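Local coordinates for putative polyketide synthase (Brevibacillus brevis, PDB 6HP1), which is a methyltransferase domain of a polyketide synthase, binds S-adenosyl-L-homocysteine and probably serves in synthesis of the antibiotic bacillaene, at residues D109-A114 and K142-R147. Residues are numbered along the deposited sequence; the frame is centred on the assembly and turned at random.
Sequences DVIQIA and KNLGAR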
ATOM      1  N   ASP A 109      10.193   2.994   1.926  1.00 37.22           N
ATOM      2  CA  ASP A 109      10.169   3.914   0.794  1.00 31.31           C
ATOM      3  C   ASP A 109      10.687   5.291   1.171  1.00 23.84           C
ATOM      4  O   ASP A 109      11.234   5.999   0.322  1.00 24.54           O
ATOM      5  CB  ASP A 109       8.750   4.031   0.236  1.00 33.68           C
ATOM      6  CG  ASP A 109       8.228   2.717  -0.350  1.00 36.46           C
ATOM      7  OD1 ASP A 109       8.944   2.082  -1.139  1.00 34.93           O
ATOM      8  OD2 ASP A 109       7.085   2.326  -0.027  1.00 37.60           O
ATOM      9  N   VAL A 110      10.505   5.711   2.423  1.00 21.74           N
ATOM     10  CA  VAL A 110      11.021   7.023   2.801  1.00 28.12           C
ATOM     11  C   VAL A 110      12.540   7.050   2.659  1.00 25.38           C
ATOM     12  O   VAL A 110      13.114   8.040   2.193  1.00 27.07           O
ATOM     13  CB  VAL A 110      10.572   7.425   4.219  1.00 46.71           C
ATOM     14  CG1 VAL A 110       9.054   7.601   4.300  1.00 42.91           C
ATOM     15  CG2 VAL A 110      10.997   6.429   5.211  1.00 66.74           C
ATOM     16  N   ILE A 111      13.211   5.957   3.027  1.00 24.40           N
ATOM     17  CA  ILE A 111      14.661   5.902   2.902  1.00 26.43           C
ATOM     18  C   ILE A 111      15.078   5.702   1.446  1.00 26.91           C
ATOM     19  O   ILE A 111      15.934   6.431   0.929  1.00 29.07           O
ATOM     20  CB  ILE A 111      15.234   4.795   3.808  1.00 31.73           C
ATOM     21  CG1 ILE A 111      14.848   5.040   5.265  1.00 34.51           C
ATOM     22  CG2 ILE A 111      16.737   4.741   3.680  1.00 36.00           C
ATOM     23  CD1 ILE A 111      15.153   3.897   6.171  1.00 35.41           C
ATOM     24  N   GLN A 112      14.504   4.703   0.764  1.00 25.61           N
ATOM     25  CA  GLN A 112      14.955   4.393  -0.593  1.00 25.29           C
ATOM     26  C   GLN A 112      14.677   5.545  -1.555  1.00 25.84           C
ATOM     27  O   GLN A 112      15.525   5.881  -2.395  1.00 28.81           O
ATOM     28  CB  GLN A 112      14.301   3.107  -1.093  1.00 27.86           C
ATOM     29  CG  GLN A 112      14.883   1.830  -0.477  1.00 42.81           C
ATOM     30  CD  GLN A 112      14.155   0.559  -0.937  1.00 58.32           C
ATOM     31  OE1 GLN A 112      13.388   0.576  -1.907  1.00 61.38           O
ATOM     32  NE2 GLN A 112      14.391  -0.541  -0.234  1.00 64.29           N
ATOM     33  N   ILE A 113      13.506   6.173  -1.450  1.00 23.79           N
ATOM     34  CA  ILE A 113      13.224   7.294  -2.345  1.00 25.61           C
ATOM     35  C   ILE A 113      14.263   8.384  -2.131  1.00 30.25           C
ATOM     36  O   ILE A 113      14.846   8.912  -3.087  1.00 29.32           O
ATOM     37  CB  ILE A 113      11.789   7.806  -2.130  1.00 23.64           C
ATOM     38  CG1 ILE A 113      10.779   6.811  -2.697  1.00 22.55           C
ATOM     39  CG2 ILE A 113      11.587   9.154  -2.803  1.00 28.88           C
ATOM     40  CD1 ILE A 113       9.366   7.203  -2.446  1.00 25.74           C
ATOM     41  N   ALA A 114      14.559   8.690  -0.864  1.00 30.71           N
ATOM     42  CA  ALA A 114      15.499   9.760  -0.557  1.00 30.54           C
ATOM     43  C   ALA A 114      16.910   9.408  -0.994  1.00 32.12           C
ATOM     44  O   ALA A 114      17.668  10.300  -1.396  1.00 33.53           O
ATOM     45  CB  ALA A 114      15.484  10.080   0.943  1.00 30.67           C
ATOM     46  N   LYS A 142      22.801   6.024   7.123  1.00 42.68           N
ATOM     47  CA  LYS A 142      22.984   6.359   5.717  1.00 42.60           C
ATOM     48  C   LYS A 142      23.233   7.849   5.486  1.00 43.18           C
ATOM     49  O   LYS A 142      23.416   8.259   4.338  1.00 44.07           O
ATOM     50  CB  LYS A 142      21.759   5.882   4.923  1.00 41.41           C
ATOM     51  CG  LYS A 142      21.672   4.354   4.837  1.00 46.08           C
ATOM     52  CD  LYS A 142      20.253   3.827   4.740  1.00 50.66           C
ATOM     53  CE  LYS A 142      19.968   3.246   3.373  1.00 57.23           C
ATOM     54  NZ  LYS A 142      20.813   2.055   3.068  1.00 61.28           N
ATOM     55  N   ASN A 143      23.254   8.658   6.549  1.00 43.23           N
ATOM     56  CA  ASN A 143      23.530  10.095   6.459  1.00 46.79           C
ATOM     57  C   ASN A 143      22.470  10.836   5.638  1.00 43.27           C
ATOM     58  O   ASN A 143      22.772  11.785   4.909  1.00 44.88           O
ATOM     59  CB  ASN A 143      24.931  10.337   5.891  1.00 55.24           C
ATOM     60  CG  ASN A 143      25.444  11.737   6.168  1.00 65.59           C
ATOM     61  OD1 ASN A 143      24.937  12.442   7.041  1.00 64.13           O
ATOM     62  ND2 ASN A 143      26.467  12.145   5.426  1.00 76.19           N
ATOM     63  N   LEU A 144      21.209  10.411   5.778  1.00 36.23           N
ATOM     64  CA  LEU A 144      20.078  11.039   5.102  1.00 34.47           C
ATOM     65  C   LEU A 144      19.261  11.935   6.023  1.00 34.47           C
ATOM     66  O   LEU A 144      18.187  12.397   5.628  1.00 36.04           O
ATOM     67  CB  LEU A 144      19.158   9.970   4.515  1.00 35.75           C
ATOM     68  CG  LEU A 144      19.780   8.989   3.527  1.00 40.63           C
ATOM     69  CD1 LEU A 144      18.863   7.799   3.398  1.00 38.18           C
ATOM     70  CD2 LEU A 144      20.010   9.637   2.183  1.00 47.54           C
ATOM     71  N   GLY A 145      19.732  12.180   7.245  1.00 34.24           N
ATOM     72  CA  GLY A 145      18.917  12.880   8.220  1.00 36.93           C
ATOM     73  C   GLY A 145      18.494  14.262   7.777  1.00 40.98           C
ATOM     74  O   GLY A 145      17.472  14.778   8.251  1.00 45.28           O
ATOM     75  N   ALA A 146      19.250  14.874   6.875  1.00 40.41           N
ATOM     76  CA  ALA A 146      18.903  16.203   6.403  1.00 40.26           C
ATOM     77  C   ALA A 146      17.716  16.195   5.457  1.00 40.40           C
ATOM     78  O   ALA A 146      17.155  17.264   5.187  1.00 41.49           O
ATOM     79  CB  ALA A 146      20.097  16.836   5.703  1.00 39.17           C
ATOM     80  N   ARG A 147      17.323  15.030   4.952  1.00 37.54           N
ATOM     81  CA  ARG A 147      16.252  14.952   3.970  1.00 37.34           C
ATOM     82  C   ARG A 147      15.182  13.918   4.281  1.00 37.12           C
ATOM     83  O   ARG A 147      14.133  13.935   3.626  1.00 37.12           O
ATOM     84  CB  ARG A 147      16.833  14.644   2.581  1.00 36.03           C
ATOM     85  CG  ARG A 147      17.809  15.678   2.113  1.00 42.09           C
ATOM     86  CD  ARG A 147      18.202  15.438   0.691  1.00 40.12           C
ATOM     87  NE  ARG A 147      19.076  14.282   0.534  1.00 38.69           N
ATOM     88  CZ  ARG A 147      18.738  13.134  -0.047  1.00 35.92           C
ATOM     89  NH1 ARG A 147      17.509  12.934  -0.522  1.00 38.27           N
ATOM     90  NH2 ARG A 147      19.649  12.176  -0.149  1.00 30.85           N
TER
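The carbonyl oxygen of Ala114, in the last turn of helix 108-116, is gripped by both terminal nitrogens of Arg147: NH1 lies 2.8 Å from Ala114 O and NH2 lies 3.0 Å from the same Ala114 O. This joins the helix that follows strand 98-101 in the Rossmann-like methyltransferase fold to the loop that leads from helix 129-141 into the edge strand 148-152. The oxygen sits in the guanidinium plane, at its end, whereas seen from the carbonyl both nitrogens come from one face, NH2 well above the plane. Neither bond is straight (N-H...O 151° and 139°), as expected when one acceptor is shared by two donors. A bend at the third torsion of Arg147 (chi3 -72°) turns the group back to the helix, and NH1 also bonds Ile120 O, which helps fix the guanidinium's rotation near the helix's C-terminal end, where the partial negative charge should suit a cation.

One turn earlier, contact is apolar. The branch methyl CG2 of Ile111, placed opposite the backbone N, is the part that reaches Leu144 CD1, at 3.7 Å, the two side chains crossing at about a right angle. Ile139 of helix 129-141 packs against both. Where that helix closes in a Schellman motif, with Asn143 at positive phi, Lys142 bends its chain over the same isoleucine, bringing its CE within 3.6 Å of Ile111 CG2.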